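Local coordinates for protein 3-hydroxyisobutyryl-CoA hydrolase (Mycobacterium thermoresistibile, PDB 4HDT) that probably hydrolyses 3-hydroxyisobutyryl-CoA to 3-hydroxyisobutyrate and free CoA, as a crotonase-fold member of the enoyl-CoA hydratase/isomerase family, at residues E43-W48 and A99-Y104; D93-N98 and P344-E349. One frame throughout, in Å; residues are numbered along the deposited sequence.

Interaction 1: E43-W48 and A99-Y104; sequences ERLAAW and AHIGRY. With ZN (zinc ion), chain B.
Leu45 lays its CD2 methyl over one face of the Tyr104 ring. CD2 stands 4.2 Å from the ring centroid, 22° off the normal, and its nearest ring atom is Tyr104 CZ. This is a CH-pi contact, offset toward the hydroxyl end. The other branch, Leu45 CD1, meets Ile101 CG1 of helix 85-103 at 3.8 Å. One leucine thus touches both Ile101 of the helix and the tyrosine just after it.

Tyr104 is the first residue past the end of helix 85-103. Its CG is anti to the backbone N (chi1 -151°), which swings the ring toward helix 35-49. The hydroxyl donates to the backbone: Tyr104 OH lies 2.7 Å from Leu45 O, in the carbonyl plane and on a lone pair. The bond fixes the ring end beside the leucine that covers its face. Trp48 CB touches the same hydroxyl oxygen at 3.8 Å.

His100 stands beside Leu45 CB, with Tyr104 CD1 over one face of its imidazole. Its NE2 binds zinc at 2.1 Å, and Glu49 and Glu351 complete the protein ligands. The metal therefore ties the end of helix 35-49 to helix 85-103 and the C-terminal tail. On the sheet side, Leu45, Trp48 and Tyr104 touch Val57 of strand 56-61, while Leu45 and Ile101 reach Tyr108 of strand 108-112. Two helices are so packed side by side on the sheet.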
ATOM      1  N   GLU A  43     -18.609   5.823  -2.447  1.00 14.22           N
ATOM      2  CA  GLU A  43     -19.853   6.481  -2.712  1.00 15.58           C
ATOM      3  C   GLU A  43     -19.768   7.985  -2.396  1.00 15.40           C
ATOM      4  O   GLU A  43     -20.347   8.793  -3.119  1.00 15.91           O
ATOM      5  CB  GLU A  43     -20.976   5.762  -1.938  1.00 17.00           C
ATOM      6  CG  GLU A  43     -22.370   6.265  -2.222  1.00 19.34           C
ATOM      7  CD  GLU A  43     -22.748   7.517  -1.459  1.00 20.83           C
ATOM      8  OE1 GLU A  43     -22.243   7.769  -0.339  1.00 23.02           O
ATOM      9  OE2 GLU A  43     -23.624   8.239  -1.962  1.00 24.04           O
ATOM     10  N   ARG A  44     -19.122   8.341  -1.293  1.00 15.01           N
ATOM     11  CA  ARG A  44     -18.921   9.742  -0.934  1.00 15.70           C
ATOM     12  C   ARG A  44     -18.034  10.490  -1.916  1.00 15.24           C
ATOM     13  O   ARG A  44     -18.364  11.629  -2.314  1.00 15.53           O
ATOM     14  CB  ARG A  44     -18.404   9.923   0.495  1.00 15.93           C
ATOM     15  CG  ARG A  44     -19.470   9.633   1.546  1.00 17.48           C
ATOM     16  CD  ARG A  44     -20.623  10.648   1.500  1.00 18.76           C
ATOM     17  NE  ARG A  44     -21.732  10.310   0.614  1.00 19.88           N
ATOM     18  CZ  ARG A  44     -22.736  11.141   0.296  1.00 20.62           C
ATOM     19  NH1 ARG A  44     -23.713  10.735  -0.501  1.00 20.81           N
ATOM     20  NH2 ARG A  44     -22.775  12.402   0.762  1.00 21.74           N
ATOM     21  N   LEU A  45     -16.946   9.863  -2.369  1.00 14.80           N
ATOM     22  CA  LEU A  45     -16.158  10.510  -3.413  1.00 15.16           C
ATOM     23  C   LEU A  45     -16.996  10.761  -4.662  1.00 15.47           C
ATOM     24  O   LEU A  45     -16.894  11.825  -5.304  1.00 16.02           O
ATOM     25  CB  LEU A  45     -14.949   9.665  -3.801  1.00 15.16           C
ATOM     26  CG  LEU A  45     -13.873   9.591  -2.744  1.00 15.71           C
ATOM     27  CD1 LEU A  45     -12.754   8.784  -3.357  1.00 15.87           C
ATOM     28  CD2 LEU A  45     -13.362  10.971  -2.371  1.00 15.99           C
ATOM     29  N   ALA A  46     -17.818   9.784  -5.039  1.00 15.43           N
ATOM     30  CA  ALA A  46     -18.689   9.992  -6.200  1.00 16.17           C
ATOM     31  C   ALA A  46     -19.705  11.118  -5.982  1.00 16.92           C
ATOM     32  O   ALA A  46     -19.961  11.953  -6.897  1.00 17.72           O
ATOM     33  CB  ALA A  46     -19.413   8.693  -6.545  1.00 16.33           C
ATOM     34  N   ALA A  47     -20.342  11.127  -4.816  1.00 16.88           N
ATOM     35  CA  ALA A  47     -21.344  12.138  -4.513  1.00 17.73           C
ATOM     36  C   ALA A  47     -20.776  13.546  -4.431  1.00 17.96           C
ATOM     37  O   ALA A  47     -21.415  14.501  -4.863  1.00 19.21           O
ATOM     38  CB  ALA A  47     -22.061  11.806  -3.224  1.00 17.89           C
ATOM     39  N   TRP A  48     -19.556  13.674  -3.912  1.00 17.31           N
ATOM     40  CA  TRP A  48     -18.951  14.976  -3.722  1.00 17.61           C
ATOM     41  C   TRP A  48     -18.285  15.528  -4.981  1.00 17.98           C
ATOM     42  O   TRP A  48     -17.985  16.731  -5.057  1.00 18.02           O
ATOM     43  CB  TRP A  48     -17.892  14.903  -2.638  1.00 17.27           C
ATOM     44  CG  TRP A  48     -18.425  14.690  -1.263  1.00 17.48           C
ATOM     45  CD1 TRP A  48     -19.677  15.042  -0.790  1.00 17.89           C
ATOM     46  CD2 TRP A  48     -17.727  14.133  -0.149  1.00 16.82           C
ATOM     47  NE1 TRP A  48     -19.785  14.708   0.543  1.00 18.08           N
ATOM     48  CE2 TRP A  48     -18.599  14.176   0.961  1.00 17.41           C
ATOM     49  CE3 TRP A  48     -16.447  13.616   0.022  1.00 16.47           C
ATOM     50  CZ2 TRP A  48     -18.215  13.703   2.227  1.00 17.37           C
ATOM     51  CZ3 TRP A  48     -16.082  13.157   1.251  1.00 16.22           C
ATOM     52  CH2 TRP A  48     -16.959  13.211   2.342  1.00 16.87           C
ATOM     53  N   ALA A  99      -8.037   3.740  -7.857  1.00  8.49           N
ATOM     54  CA  ALA A  99      -7.955   4.450  -9.141  1.00  8.83           C
ATOM     55  C   ALA A  99      -8.681   5.763  -9.126  1.00  9.12           C
ATOM     56  O   ALA A  99      -8.184   6.787  -9.627  1.00  9.21           O
ATOM     57  CB  ALA A  99      -8.445   3.560 -10.251  1.00  9.13           C
ATOM     58  N   HIS A 100      -9.872   5.771  -8.540  1.00  9.31           N
ATOM     59  CA  HIS A 100     -10.603   7.017  -8.441  1.00  9.87           C
ATOM     60  C   HIS A 100      -9.922   8.090  -7.617  1.00  9.74           C
ATOM     61  O   HIS A 100      -9.854   9.227  -8.020  1.00 10.27           O
ATOM     62  CB  HIS A 100     -12.012   6.828  -7.923  1.00 10.25           C
ATOM     63  CG  HIS A 100     -12.920   7.932  -8.382  1.00 10.95           C
ATOM     64  ND1 HIS A 100     -14.160   8.157  -7.829  1.00 11.57           N
ATOM     65  CD2 HIS A 100     -12.765   8.868  -9.354  1.00 11.42           C
ATOM     66  CE1 HIS A 100     -14.734   9.173  -8.453  1.00 12.15           C
ATOM     67  NE2 HIS A 100     -13.907   9.615  -9.385  1.00 11.98           N
ATOM     68  N   ILE A 101      -9.340   7.718  -6.504  1.00  9.56           N
ATOM     69  CA  ILE A 101      -8.514   8.667  -5.726  1.00  9.35           C
ATOM     70  C   ILE A 101      -7.379   9.192  -6.573  1.00  9.47           C
ATOM     71  O   ILE A 101      -7.105  10.407  -6.581  1.00  9.39           O
ATOM     72  CB  ILE A 101      -7.969   7.995  -4.444  1.00  8.94           C
ATOM     73  CG1 ILE A 101      -9.130   7.544  -3.518  1.00  9.08           C
ATOM     74  CG2 ILE A 101      -7.041   8.954  -3.704  1.00  8.83           C
ATOM     75  CD1 ILE A 101      -8.712   6.464  -2.510  1.00  8.76           C
ATOM     76  N   GLY A 102      -6.728   8.294  -7.302  1.00  9.56           N
ATOM     77  CA  GLY A 102      -5.651   8.668  -8.214  1.00  9.82           C
ATOM     78  C   GLY A 102      -6.014   9.693  -9.286  1.00 10.51           C
ATOM     79  O   GLY A 102      -5.157  10.571  -9.610  1.00 11.28           O
ATOM     80  N   ARG A 103      -7.218   9.587  -9.876  1.00 10.75           N
ATOM     81  CA  ARG A 103      -7.756  10.524 -10.869  1.00 11.60           C
ATOM     82  C   ARG A 103      -8.438  11.746 -10.306  1.00 11.73           C
ATOM     83  O   ARG A 103      -8.848  12.633 -11.053  1.00 12.22           O
ATOM     84  CB  ARG A 103      -8.898   9.809 -11.645  1.00 12.32           C
ATOM     85  CG  ARG A 103      -8.398   8.733 -12.525  1.00 12.60           C
ATOM     86  CD  ARG A 103      -9.489   8.288 -13.496  1.00 13.14           C
ATOM     87  NE  ARG A 103     -10.809   8.013 -12.919  1.00 13.28           N
ATOM     88  CZ  ARG A 103     -11.187   6.841 -12.374  1.00 13.43           C
ATOM     89  NH1 ARG A 103     -10.376   5.794 -12.315  1.00 13.28           N
ATOM     90  NH2 ARG A 103     -12.395   6.712 -11.900  1.00 13.64           N
ATOM     91  N   TYR A 104      -8.742  11.718  -9.012  1.00 11.43           N
ATOM     92  CA  TYR A 104      -9.768  12.625  -8.478  1.00 11.96           C
ATOM     93  C   TYR A 104      -9.489  14.113  -8.836  1.00 12.44           C
ATOM     94  O   TYR A 104      -8.368  14.604  -8.683  1.00 12.16           O
ATOM     95  CB  TYR A 104      -9.892  12.491  -6.977  1.00 11.72           C
ATOM     96  CG  TYR A 104     -11.287  12.813  -6.404  1.00 12.15           C
ATOM     97  CD1 TYR A 104     -12.412  12.101  -6.801  1.00 12.41           C
ATOM     98  CD2 TYR A 104     -11.466  13.866  -5.512  1.00 12.30           C
ATOM     99  CE1 TYR A 104     -13.663  12.396  -6.313  1.00 12.87           C
ATOM    100  CE2 TYR A 104     -12.701  14.164  -4.988  1.00 12.96           C
ATOM    101  CZ  TYR A 104     -13.814  13.421  -5.384  1.00 13.09           C
ATOM    102  OH  TYR A 104     -15.067  13.716  -4.888  1.00 14.44           O
TER
HETATM  103 ZN    ZN B 400     -14.240  10.879 -11.015  1.00 15.35          ZN

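Interaction 2: D93-N98 and P344-E349; sequences DEYRLN and PELTFE
Glu349 O accepts two hydrogen bonds from one guanidinium. Arg96 NH1 reaches Glu349 O at 2.9 Å, in the carbonyl plane and on a lone pair. Arg96 NH2 is 3.1 Å from Glu349 O, nearly along the C=O axis, and this hydrogen bond is the more bent of the two (N-H...O angle 142°). The grip is end-on. NH1 has a second acceptor: Arg96 NH1 lies 2.9 Å from Thr347 O, a straighter bond (163°) with the donor above the carbonyl plane. All three bonds run close to the guanidinium plane, so together they fix its position and its rotation. A bend at chi3 (56°) brings NH1 and NH2 to the carbonyls of Thr347 and Glu349.

The apolar half lies beside this. Leu346 CD2 meets Tyr95 CB at 3.8 Å and reaches the edge of the tyrosine ring. The two side chains cross at about a right angle. Phe348 CD2 lies 4.0 Å from Arg96 CG, and the two side chains run past each other in opposite directions. The far end of Tyr95 turns away to Asp150 and Ser296.

An arginine of helix 85-103 thus clamps two backbone carbonyls of the irregular C-terminal tail, which leads to the zinc ligand Glu351 in this crotonase-family protein.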
ATOM      1  N   ASP A  93     -13.961  -3.581  -5.875  1.00 12.02           N
ATOM      2  CA  ASP A  93     -14.400  -2.291  -5.378  1.00 11.60           C
ATOM      3  C   ASP A  93     -13.229  -1.459  -4.820  1.00 10.80           C
ATOM      4  O   ASP A  93     -13.161  -0.248  -5.019  1.00 10.50           O
ATOM      5  CB  ASP A  93     -15.483  -2.471  -4.306  1.00 12.18           C
ATOM      6  CG  ASP A  93     -16.811  -2.934  -4.882  1.00 13.19           C
ATOM      7  OD1 ASP A  93     -17.121  -2.679  -6.098  1.00 14.01           O
ATOM      8  OD2 ASP A  93     -17.613  -3.554  -4.122  1.00 14.52           O
ATOM      9  N   GLU A  94     -12.294  -2.122  -4.140  1.00 10.28           N
ATOM     10  CA  GLU A  94     -11.171  -1.408  -3.553  1.00  9.57           C
ATOM     11  C   GLU A  94     -10.256  -0.822  -4.621  1.00  9.28           C
ATOM     12  O   GLU A  94      -9.865   0.338  -4.518  1.00  8.89           O
ATOM     13  CB  GLU A  94     -10.355  -2.320  -2.644  1.00  9.40           C
ATOM     14  CG  GLU A  94      -9.217  -1.615  -1.910  1.00  9.14           C
ATOM     15  CD  GLU A  94      -8.380  -2.572  -1.104  1.00  8.99           C
ATOM     16  OE1 GLU A  94      -8.160  -3.693  -1.608  1.00  9.08           O
ATOM     17  OE2 GLU A  94      -7.923  -2.229   0.006  1.00  9.19           O
ATOM     18  N   TYR A  95      -9.962  -1.605  -5.634  1.00  9.38           N
ATOM     19  CA  TYR A  95      -9.039  -1.141  -6.674  1.00  9.20           C
ATOM     20  C   TYR A  95      -9.707  -0.055  -7.508  1.00  9.40           C
ATOM     21  O   TYR A  95      -9.062   0.902  -7.932  1.00  8.94           O
ATOM     22  CB  TYR A  95      -8.480  -2.248  -7.553  1.00  9.54           C
ATOM     23  CG  TYR A  95      -7.677  -3.350  -6.834  1.00  9.36           C
ATOM     24  CD1 TYR A  95      -7.418  -3.310  -5.470  1.00  9.02           C
ATOM     25  CD2 TYR A  95      -7.230  -4.435  -7.531  1.00  9.82           C
ATOM     26  CE1 TYR A  95      -6.744  -4.336  -4.824  1.00  8.99           C
ATOM     27  CE2 TYR A  95      -6.539  -5.466  -6.906  1.00  9.92           C
ATOM     28  CZ  TYR A  95      -6.329  -5.440  -5.559  1.00  9.38           C
ATOM     29  OH  TYR A  95      -5.691  -6.533  -5.001  1.00  9.69           O
ATOM     30  N   ARG A  96     -11.003  -0.148  -7.747  1.00  9.98           N
ATOM     31  CA  ARG A  96     -11.701   0.960  -8.358  1.00 10.47           C
ATOM     32  C   ARG A  96     -11.644   2.261  -7.525  1.00  9.97           C
ATOM     33  O   ARG A  96     -11.465   3.360  -8.074  1.00 10.10           O
ATOM     34  CB  ARG A  96     -13.156   0.544  -8.674  1.00 11.44           C
ATOM     35  CG  ARG A  96     -13.241  -0.370  -9.908  1.00 12.60           C
ATOM     36  CD  ARG A  96     -14.551  -1.184  -9.991  1.00 13.86           C
ATOM     37  NE  ARG A  96     -15.732  -0.361  -9.960  1.00 14.91           N
ATOM     38  CZ  ARG A  96     -16.357   0.143 -11.035  1.00 16.27           C
ATOM     39  NH1 ARG A  96     -15.885  -0.074 -12.263  1.00 17.15           N
ATOM     40  NH2 ARG A  96     -17.455   0.888 -10.895  1.00 17.80           N
ATOM     41  N   LEU A  97     -11.754   2.133  -6.213  1.00  9.54           N
ATOM     42  CA  LEU A  97     -11.601   3.262  -5.323  1.00  9.37           C
ATOM     43  C   LEU A  97     -10.179   3.825  -5.412  1.00  9.02           C
ATOM     44  O   LEU A  97      -9.998   5.050  -5.490  1.00  9.39           O
ATOM     45  CB  LEU A  97     -11.921   2.862  -3.873  1.00  9.29           C
ATOM     46  CG  LEU A  97     -11.527   3.865  -2.750  1.00  9.22           C
ATOM     47  CD1 LEU A  97     -12.274   5.173  -2.887  1.00  9.69           C
ATOM     48  CD2 LEU A  97     -11.739   3.262  -1.354  1.00  9.29           C
ATOM     49  N   ASN A  98      -9.185   2.938  -5.366  1.00  8.68           N
ATOM     50  CA  ASN A  98      -7.753   3.387  -5.472  1.00  8.26           C
ATOM     51  C   ASN A  98      -7.536   4.233  -6.734  1.00  8.48           C
ATOM     52  O   ASN A  98      -6.940   5.320  -6.693  1.00  8.33           O
ATOM     53  CB  ASN A  98      -6.771   2.185  -5.462  1.00  8.17           C
ATOM     54  CG  ASN A  98      -6.901   1.267  -4.250  1.00  8.09           C
ATOM     55  OD1 ASN A  98      -6.806   0.027  -4.397  1.00  8.25           O
ATOM     56  ND2 ASN A  98      -7.062   1.832  -3.065  1.00  8.06           N
ATOM     57  N   PRO A 344     -14.655 -11.884 -14.788  1.00 21.36           N
ATOM     58  CA  PRO A 344     -14.336 -10.686 -15.533  1.00 20.85           C
ATOM     59  C   PRO A 344     -12.997 -10.121 -15.097  1.00 19.52           C
ATOM     60  O   PRO A 344     -12.582 -10.307 -13.956  1.00 18.78           O
ATOM     61  CB  PRO A 344     -15.461  -9.719 -15.136  1.00 21.03           C
ATOM     62  CG  PRO A 344     -15.781 -10.099 -13.749  1.00 21.15           C
ATOM     63  CD  PRO A 344     -15.707 -11.623 -13.779  1.00 21.65           C
ATOM     64  N   GLU A 345     -12.346  -9.438 -16.019  1.00 19.53           N
ATOM     65  CA  GLU A 345     -11.204  -8.616 -15.685  1.00 18.96           C
ATOM     66  C   GLU A 345     -11.688  -7.409 -14.868  1.00 18.04           C
ATOM     67  O   GLU A 345     -12.882  -7.057 -14.870  1.00 18.63           O
ATOM     68  CB  GLU A 345     -10.512  -8.132 -16.948  1.00 19.56           C
ATOM     69  CG  GLU A 345     -10.013  -9.226 -17.877  1.00 20.96           C
ATOM     70  CD  GLU A 345      -8.670  -9.835 -17.506  1.00 21.39           C
ATOM     71  OE1 GLU A 345      -8.038  -9.452 -16.520  1.00 20.59           O
ATOM     72  OE2 GLU A 345      -8.219 -10.736 -18.234  1.00 23.67           O
ATOM     73  N   LEU A 346     -10.759  -6.749 -14.177  1.00 16.85           N
ATOM     74  CA  LEU A 346     -11.091  -5.533 -13.429  1.00 15.96           C
ATOM     75  C   LEU A 346     -11.406  -4.457 -14.493  1.00 16.70           C
ATOM     76  O   LEU A 346     -10.653  -4.289 -15.464  1.00 16.93           O
ATOM     77  CB  LEU A 346      -9.902  -5.121 -12.547  1.00 14.77           C
ATOM     78  CG  LEU A 346     -10.044  -3.791 -11.819  1.00 14.10           C
ATOM     79  CD1 LEU A 346     -11.136  -3.882 -10.779  1.00 14.07           C
ATOM     80  CD2 LEU A 346      -8.768  -3.348 -11.149  1.00 13.59           C
ATOM     81  N   THR A 347     -12.546  -3.793 -14.325  1.00 17.58           N
ATOM     82  CA  THR A 347     -12.957  -2.686 -15.201  1.00 18.58           C
ATOM     83  C   THR A 347     -13.329  -1.458 -14.361  1.00 18.31           C
ATOM     84  O   THR A 347     -13.604  -1.559 -13.162  1.00 16.60           O
ATOM     85  CB  THR A 347     -14.153  -3.084 -16.094  1.00 20.15           C
ATOM     86  OG1 THR A 347     -15.242  -3.536 -15.270  1.00 20.57           O
ATOM     87  CG2 THR A 347     -13.721  -4.182 -17.012  1.00 21.52           C
ATOM     88  N   PHE A 348     -13.281  -0.281 -15.003  1.00 19.26           N
ATOM     89  CA  PHE A 348     -13.400   1.002 -14.288  1.00 19.23           C
ATOM     90  C   PHE A 348     -14.534   1.890 -14.768  1.00 22.42           C
ATOM     91  O   PHE A 348     -14.546   3.091 -14.524  1.00 24.22           O
ATOM     92  CB  PHE A 348     -12.092   1.759 -14.405  1.00 18.27           C
ATOM     93  CG  PHE A 348     -10.950   1.011 -13.820  1.00 16.58           C
ATOM     94  CD1 PHE A 348     -10.237   0.118 -14.605  1.00 16.28           C
ATOM     95  CD2 PHE A 348     -10.576   1.203 -12.514  1.00 15.67           C
ATOM     96  CE1 PHE A 348      -9.188  -0.604 -14.079  1.00 15.90           C
ATOM     97  CE2 PHE A 348      -9.521   0.502 -11.989  1.00 15.26           C
ATOM     98  CZ  PHE A 348      -8.821  -0.408 -12.767  1.00 15.38           C
ATOM     99  N   GLU A 349     -15.484   1.309 -15.448  1.00 24.54           N
ATOM    100  CA  GLU A 349     -16.533   2.119 -16.015  1.00 27.45           C
ATOM    101  C   GLU A 349     -17.648   2.294 -14.962  1.00 27.77           C
ATOM    102  O   GLU A 349     -17.611   1.628 -13.895  1.00 27.03           O
ATOM    103  CB  GLU A 349     -16.840   1.589 -17.422  1.00 30.09           C
ATOM    104  CG  GLU A 349     -15.599   1.868 -18.307  1.00 32.20           C
ATOM    105  CD  GLU A 349     -15.539   1.135 -19.642  1.00 35.53           C
ATOM    106  OE1 GLU A 349     -16.596   0.953 -20.261  1.00 36.95           O
ATOM    107  OE2 GLU A 349     -14.412   0.793 -20.108  1.00 36.44           O
TER

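Helix 85-103 supplies one side of each contact. Interaction 1 joins its C-terminal end to helix 35-49, and interaction 2 joins the preceding turns to the C-terminal tail. The first is buried and mostly apolar, with one tyrosine hydroxyl bond and a zinc-binding histidine at its side. The second is partly buried, and charged arginine nitrogens bond to backbone carbonyls at its more exposed side. They touch directly: Leu45 CD1 packs on Leu97 CD1 at 3.7 Å, and Ala99 CB on Phe348 CE2 at 3.7 Å. The zinc links them further, since His100 belongs to interaction 1 and Glu351 follows residues 344-349 closely. Helix 35-49, helix 85-103 and the tail thus meet at one metal site.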